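Local coordinates for protein ADP-ribosyltransferase (Staphylococcus aureus, PDB 1OJQ) that probably transfers ADP-ribose from NAD+ onto a target protein, as a C3-type mono-ADP-ribosyltransferase exoenzyme, at residues Leu92-Leu106 against Leu118-Tyr131. Residues are numbered along the deposited sequence; the frame is centred on the assembly and turned at random.
Sequences LSSITGFTREDLHML and LVSKLNNLMNSRIY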
loop_
_atom_site.group_PDB
_atom_site.type_symbol
_atom_site.label_atom_id
_atom_site.label_comp_id
_atom_site.label_asym_id
_atom_site.label_seq_id
_atom_site.Cartn_x
_atom_site.Cartn_y
_atom_site.Cartn_z
ATOM N N LEU A 92 6.647 -4.365 -11.632
ATOM C CA LEU A 92 6.094 -4.394 -12.995
ATOM C C LEU A 92 6.307 -5.716 -13.697
ATOM O O LEU A 92 5.965 -5.900 -14.871
ATOM C CB LEU A 92 6.734 -3.284 -13.834
ATOM C CG LEU A 92 6.571 -1.867 -13.270
ATOM C CD1 LEU A 92 7.390 -0.891 -14.100
ATOM C CD2 LEU A 92 5.104 -1.460 -13.191
ATOM N N SER A 93 6.884 -6.693 -13.005
ATOM C CA SER A 93 7.306 -7.898 -13.724
ATOM C C SER A 93 6.111 -8.781 -14.034
ATOM O O SER A 93 6.183 -9.744 -14.792
ATOM C CB SER A 93 8.377 -8.647 -12.915
ATOM O OG SER A 93 7.746 -9.467 -11.940
ATOM N N SER A 94 4.950 -8.449 -13.462
ATOM C CA SER A 94 3.797 -9.268 -13.858
ATOM C C SER A 94 2.739 -8.471 -14.603
ATOM O O SER A 94 1.579 -8.876 -14.695
ATOM C CB SER A 94 3.180 -9.927 -12.618
ATOM N N ILE A 95 3.091 -7.317 -15.159
ATOM C CA ILE A 95 2.132 -6.551 -15.943
ATOM C C ILE A 95 2.003 -7.101 -17.351
ATOM O O ILE A 95 2.970 -7.056 -18.122
ATOM C CB ILE A 95 2.560 -5.076 -16.059
ATOM C CG1 ILE A 95 2.753 -4.355 -14.730
ATOM C CG2 ILE A 95 1.566 -4.357 -16.961
ATOM C CD1 ILE A 95 1.550 -4.399 -13.813
ATOM N N THR A 96 0.848 -7.620 -17.747
ATOM C CA THR A 96 0.773 -8.208 -19.082
ATOM C C THR A 96 1.105 -7.232 -20.203
ATOM O O THR A 96 0.598 -6.111 -20.155
ATOM C CB THR A 96 -0.659 -8.741 -19.345
ATOM O OG1 THR A 96 -0.934 -9.774 -18.405
ATOM C CG2 THR A 96 -0.732 -9.299 -20.751
ATOM N N GLY A 97 1.877 -7.625 -21.204
ATOM C CA GLY A 97 2.319 -6.864 -22.334
ATOM C C GLY A 97 3.554 -6.009 -22.069
ATOM O O GLY A 97 4.085 -5.461 -23.040
ATOM N N PHE A 98 3.988 -5.889 -20.813
ATOM C CA PHE A 98 5.202 -5.144 -20.459
ATOM C C PHE A 98 6.330 -6.158 -20.314
ATOM O O PHE A 98 6.407 -6.866 -19.308
ATOM C CB PHE A 98 5.047 -4.312 -19.186
ATOM C CG PHE A 98 6.099 -3.207 -19.120
ATOM C CD1 PHE A 98 5.986 -2.096 -19.933
ATOM C CD2 PHE A 98 7.182 -3.313 -18.262
ATOM C CE1 PHE A 98 6.932 -1.077 -19.877
ATOM C CE2 PHE A 98 8.117 -2.288 -18.189
ATOM C CZ PHE A 98 7.999 -1.172 -18.995
ATOM N N THR A 99 7.182 -6.250 -21.350
ATOM C CA THR A 99 8.044 -7.423 -21.431
ATOM C C THR A 99 9.278 -7.291 -20.551
ATOM O O THR A 99 9.590 -6.212 -20.049
ATOM C CB THR A 99 8.506 -7.673 -22.886
ATOM O OG1 THR A 99 9.473 -6.674 -23.222
ATOM C CG2 THR A 99 7.334 -7.505 -23.830
ATOM N N ARG A 100 9.981 -8.411 -20.375
ATOM C CA ARG A 100 11.261 -8.314 -19.672
ATOM C C ARG A 100 12.190 -7.297 -20.315
ATOM O O ARG A 100 12.922 -6.584 -19.628
ATOM C CB ARG A 100 11.957 -9.682 -19.665
ATOM C CG ARG A 100 13.400 -9.630 -19.168
ATOM C CD ARG A 100 13.420 -9.362 -17.660
ATOM N NE ARG A 100 14.791 -9.264 -17.157
ATOM C CZ ARG A 100 15.472 -8.127 -17.004
ATOM N NH1 ARG A 100 14.967 -6.935 -17.304
ATOM N NH2 ARG A 100 16.718 -8.153 -16.529
ATOM N N GLU A 101 12.186 -7.225 -21.655
ATOM C CA GLU A 101 13.071 -6.241 -22.294
ATOM C C GLU A 101 12.560 -4.827 -22.072
ATOM O O GLU A 101 13.380 -3.918 -21.931
ATOM C CB GLU A 101 13.237 -6.508 -23.793
ATOM C CG GLU A 101 14.396 -5.717 -24.388
ATOM C CD GLU A 101 15.750 -6.207 -23.898
ATOM O OE1 GLU A 101 16.764 -5.595 -24.307
ATOM O OE2 GLU A 101 15.852 -7.183 -23.127
ATOM N N ASP A 102 11.234 -4.629 -22.044
ATOM C CA ASP A 102 10.699 -3.322 -21.679
ATOM C C ASP A 102 11.251 -2.902 -20.313
ATOM O O ASP A 102 11.703 -1.769 -20.136
ATOM C CB ASP A 102 9.175 -3.283 -21.633
ATOM C CG ASP A 102 8.533 -3.464 -22.995
ATOM O OD1 ASP A 102 9.170 -3.103 -24.011
ATOM O OD2 ASP A 102 7.387 -3.970 -23.029
ATOM N N LEU A 103 11.211 -3.849 -19.376
ATOM C CA LEU A 103 11.700 -3.556 -18.030
ATOM C C LEU A 103 13.193 -3.262 -18.034
ATOM O O LEU A 103 13.671 -2.369 -17.323
ATOM C CB LEU A 103 11.434 -4.755 -17.119
ATOM C CG LEU A 103 11.590 -4.508 -15.620
ATOM C CD1 LEU A 103 10.735 -3.327 -15.184
ATOM C CD2 LEU A 103 11.215 -5.764 -14.841
ATOM N N HIS A 104 13.902 -4.078 -18.831
ATOM C CA HIS A 104 15.348 -3.877 -18.923
ATOM C C HIS A 104 15.666 -2.480 -19.442
ATOM O O HIS A 104 16.524 -1.777 -18.903
ATOM C CB HIS A 104 15.979 -4.931 -19.835
ATOM C CG HIS A 104 17.427 -4.655 -20.135
ATOM N ND1 HIS A 104 18.418 -4.771 -19.181
ATOM C CD2 HIS A 104 18.036 -4.293 -21.288
ATOM C CE1 HIS A 104 19.584 -4.477 -19.752
ATOM N NE2 HIS A 104 19.382 -4.180 -21.032
ATOM N N MET A 105 14.948 -2.088 -20.497
ATOM C CA MET A 105 15.163 -0.749 -21.063
ATOM C C MET A 105 14.678 0.345 -20.112
ATOM O O MET A 105 15.283 1.416 -20.052
ATOM C CB MET A 105 14.471 -0.606 -22.415
ATOM C CG MET A 105 15.054 -1.560 -23.464
ATOM S SD MET A 105 14.290 -1.315 -25.078
ATOM C CE MET A 105 12.644 -1.981 -24.824
ATOM N N LEU A 106 13.593 0.072 -19.385
ATOM C CA LEU A 106 13.083 1.062 -18.433
ATOM C C LEU A 106 14.149 1.449 -17.411
ATOM O O LEU A 106 14.305 2.628 -17.054
ATOM C CB LEU A 106 11.834 0.536 -17.710
ATOM C CG LEU A 106 11.105 1.570 -16.830
ATOM C CD1 LEU A 106 10.647 2.769 -17.650
ATOM C CD2 LEU A 106 9.920 0.946 -16.105
ATOM N N LEU A 118 8.219 4.407 -22.815
ATOM C CA LEU A 118 7.956 3.198 -22.031
ATOM C C LEU A 118 6.937 3.483 -20.938
ATOM O O LEU A 118 6.117 2.626 -20.633
ATOM C CB LEU A 118 9.257 2.647 -21.450
ATOM C CG LEU A 118 10.175 1.926 -22.448
ATOM C CD1 LEU A 118 11.554 1.733 -21.823
ATOM C CD2 LEU A 118 9.596 0.599 -22.889
ATOM N N VAL A 119 6.984 4.692 -20.348
ATOM C CA VAL A 119 5.981 4.998 -19.305
ATOM C C VAL A 119 4.615 5.132 -19.967
ATOM O O VAL A 119 3.595 4.755 -19.397
ATOM C CB VAL A 119 6.328 6.267 -18.514
ATOM C CG1 VAL A 119 5.267 6.593 -17.471
ATOM C CG2 VAL A 119 7.686 6.093 -17.860
ATOM N N SER A 120 4.626 5.667 -21.193
ATOM C CA SER A 120 3.382 5.720 -21.956
ATOM C C SER A 120 2.847 4.328 -22.215
ATOM O O SER A 120 1.641 4.056 -22.138
ATOM C CB SER A 120 3.604 6.476 -23.267
ATOM O OG SER A 120 3.589 7.867 -22.977
ATOM N N LYS A 121 3.748 3.393 -22.523
ATOM C CA LYS A 121 3.315 2.004 -22.703
ATOM C C LYS A 121 2.672 1.462 -21.435
ATOM O O LYS A 121 1.634 0.784 -21.429
ATOM C CB LYS A 121 4.524 1.135 -23.103
ATOM C CG LYS A 121 4.159 -0.304 -23.414
ATOM C CD LYS A 121 5.283 -1.077 -24.094
ATOM C CE LYS A 121 4.769 -2.419 -24.596
ATOM N NZ LYS A 121 5.849 -3.249 -25.190
ATOM N N LEU A 122 3.309 1.751 -20.295
ATOM C CA LEU A 122 2.797 1.283 -19.006
ATOM C C LEU A 122 1.374 1.800 -18.784
ATOM O O LEU A 122 0.476 1.066 -18.374
ATOM C CB LEU A 122 3.698 1.732 -17.859
ATOM C CG LEU A 122 4.878 0.847 -17.457
ATOM C CD1 LEU A 122 5.677 1.554 -16.363
ATOM C CD2 LEU A 122 4.442 -0.533 -16.975
ATOM N N ASN A 123 1.163 3.082 -19.051
ATOM C CA ASN A 123 -0.165 3.664 -18.902
ATOM C C ASN A 123 -1.169 2.935 -19.776
ATOM O O ASN A 123 -2.298 2.595 -19.462
ATOM C CB ASN A 123 -0.126 5.149 -19.284
ATOM C CG ASN A 123 -1.523 5.742 -19.180
ATOM O OD1 ASN A 123 -1.929 6.066 -18.056
ATOM N ND2 ASN A 123 -2.250 5.867 -20.277
ATOM N N ASN A 124 -0.715 2.669 -21.010
ATOM C CA ASN A 124 -1.603 1.983 -21.945
ATOM C C ASN A 124 -1.923 0.578 -21.452
ATOM O O ASN A 124 -3.050 0.109 -21.642
ATOM C CB ASN A 124 -0.991 1.937 -23.352
ATOM C CG ASN A 124 -1.794 0.987 -24.231
ATOM O OD1 ASN A 124 -1.489 -0.201 -24.312
ATOM N ND2 ASN A 124 -2.823 1.548 -24.852
ATOM N N LEU A 125 -0.997 -0.105 -20.798
ATOM C CA LEU A 125 -1.173 -1.458 -20.286
ATOM C C LEU A 125 -1.780 -1.534 -18.883
ATOM O O LEU A 125 -2.287 -2.603 -18.500
ATOM C CB LEU A 125 0.181 -2.190 -20.258
ATOM C CG LEU A 125 0.821 -2.358 -21.643
ATOM C CD1 LEU A 125 2.193 -3.003 -21.490
ATOM C CD2 LEU A 125 -0.106 -3.149 -22.558
ATOM N N MET A 126 -1.744 -0.442 -18.106
ATOM C CA MET A 126 -2.329 -0.580 -16.766
ATOM C C MET A 126 -3.612 0.226 -16.575
ATOM O O MET A 126 -4.388 -0.092 -15.656
ATOM C CB MET A 126 -1.287 -0.185 -15.713
ATOM C CG MET A 126 0.016 -0.963 -15.829
ATOM S SD MET A 126 1.132 -0.450 -14.482
ATOM C CE MET A 126 0.137 -0.979 -13.073
ATOM N N ASN A 127 -3.865 1.245 -17.388
ATOM C CA ASN A 127 -5.057 2.051 -17.104
ATOM C C ASN A 127 -6.332 1.229 -17.241
ATOM O O ASN A 127 -6.436 0.297 -18.042
ATOM C CB ASN A 127 -5.124 3.283 -18.013
ATOM C CG ASN A 127 -5.777 2.944 -19.339
ATOM O OD1 ASN A 127 -7.013 2.978 -19.443
ATOM N ND2 ASN A 127 -4.934 2.623 -20.314
ATOM N N SER A 128 -7.288 1.610 -16.398
ATOM C CA SER A 128 -8.576 0.953 -16.342
ATOM C C SER A 128 -8.476 -0.518 -15.942
ATOM O O SER A 128 -9.438 -1.252 -16.216
ATOM C CB SER A 128 -9.291 1.085 -17.697
ATOM O OG SER A 128 -9.402 2.440 -18.117
ATOM N N ARG A 129 -7.400 -0.996 -15.340
ATOM C CA ARG A 129 -7.306 -2.366 -14.861
ATOM C C ARG A 129 -7.360 -2.400 -13.333
ATOM O O ARG A 129 -6.820 -1.522 -12.657
ATOM C CB ARG A 129 -6.025 -3.083 -15.291
ATOM C CG ARG A 129 -5.788 -3.021 -16.789
ATOM C CD ARG A 129 -4.752 -4.024 -17.300
ATOM N NE ARG A 129 -5.142 -4.358 -18.682
ATOM C CZ ARG A 129 -5.382 -5.602 -19.076
ATOM N NH1 ARG A 129 -5.255 -6.580 -18.197
ATOM N NH2 ARG A 129 -5.734 -5.861 -20.321
ATOM N N ILE A 130 -7.998 -3.445 -12.815
ATOM C CA ILE A 130 -8.026 -3.657 -11.365
ATOM C C ILE A 130 -6.957 -4.687 -10.989
ATOM O O ILE A 130 -6.911 -5.766 -11.558
ATOM C CB ILE A 130 -9.407 -4.166 -10.917
ATOM C CG1 ILE A 130 -10.550 -3.188 -11.222
ATOM C CG2 ILE A 130 -9.405 -4.564 -9.438
ATOM C CD1 ILE A 130 -11.903 -3.871 -11.271
ATOM N N TYR A 131 -6.115 -4.343 -10.020
ATOM C CA TYR A 131 -5.111 -5.220 -9.449
ATOM C C TYR A 131 -5.517 -5.538 -8.010
ATOM O O TYR A 131 -6.046 -4.657 -7.323
ATOM C CB TYR A 131 -3.714 -4.579 -9.486
ATOM C CG TYR A 131 -3.296 -4.363 -10.944
ATOM C CD1 TYR A 131 -3.566 -3.149 -11.567
ATOM C CD2 TYR A 131 -2.664 -5.377 -11.648
ATOM C CE1 TYR A 131 -3.193 -2.961 -12.882
ATOM C CE2 TYR A 131 -2.290 -5.181 -12.976
ATOM C CZ TYR A 131 -2.558 -3.973 -13.577
ATOM O OH TYR A 131 -2.203 -3.757 -14.890
HETATM O O HOH W 1 -1.639 -5.294 -18.995
HETATM O O HOH W 2 -1.805 -5.899 -16.385
HETATM O O HOH W 3 3.540 -5.369 -25.467
HETATM O O HOH W 4 8.326 -1.599 -26.096
#
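The capping box at the start of helix 100-106 is tied by a salt bridge to helix 118-126, the two segments running roughly antiparallel (138°), axes 11.0 Å apart at closest. Lys121, extended beyond CG, brings NZ to 2.7 Å from Asp102 OD2, on the syn side and 24° out of the carboxylate plane. Thr99 N reaches the same Asp102 OD2 from the opposite face at 2.8 Å, and Asp102 N returns the bond to Thr99 OG1. The carboxylate is thus fixed in rotation, and the Lys121 ammonium and Thr99 N-H probably favour its ionised form. Waters join Lys121 NZ to Asp102 OD1 and to Gly97 O.

Next to this bridge Phe98 is sandwiched: Leu122 CD2 sits over the centre of one face in a CH-pi contact, 3.7 Å from the ring centroid, and Asp102 CB covers the other. Phe98 CG lies anti to the backbone N (chi1 -160°), bringing the ring face against Leu122. Leu125 CD1 comes to its edge and also packs on the Ile95-Phe98 type II turn, 3.4 Å from Gly97 C. Toward the end of helix 118-126 Ile95 CD1 meets Met126 CE at 3.8 Å and the Tyr131 ring obliquely; at its other end Leu118 CD1 lies 3.6 Å from Leu106 N.

Val119 and Met126 rest on strands 187-196 and 203-209 respectively, and Tyr131 lies in strand 130-133, antiparallel to strand 187-196, near NAD-binding Glu133.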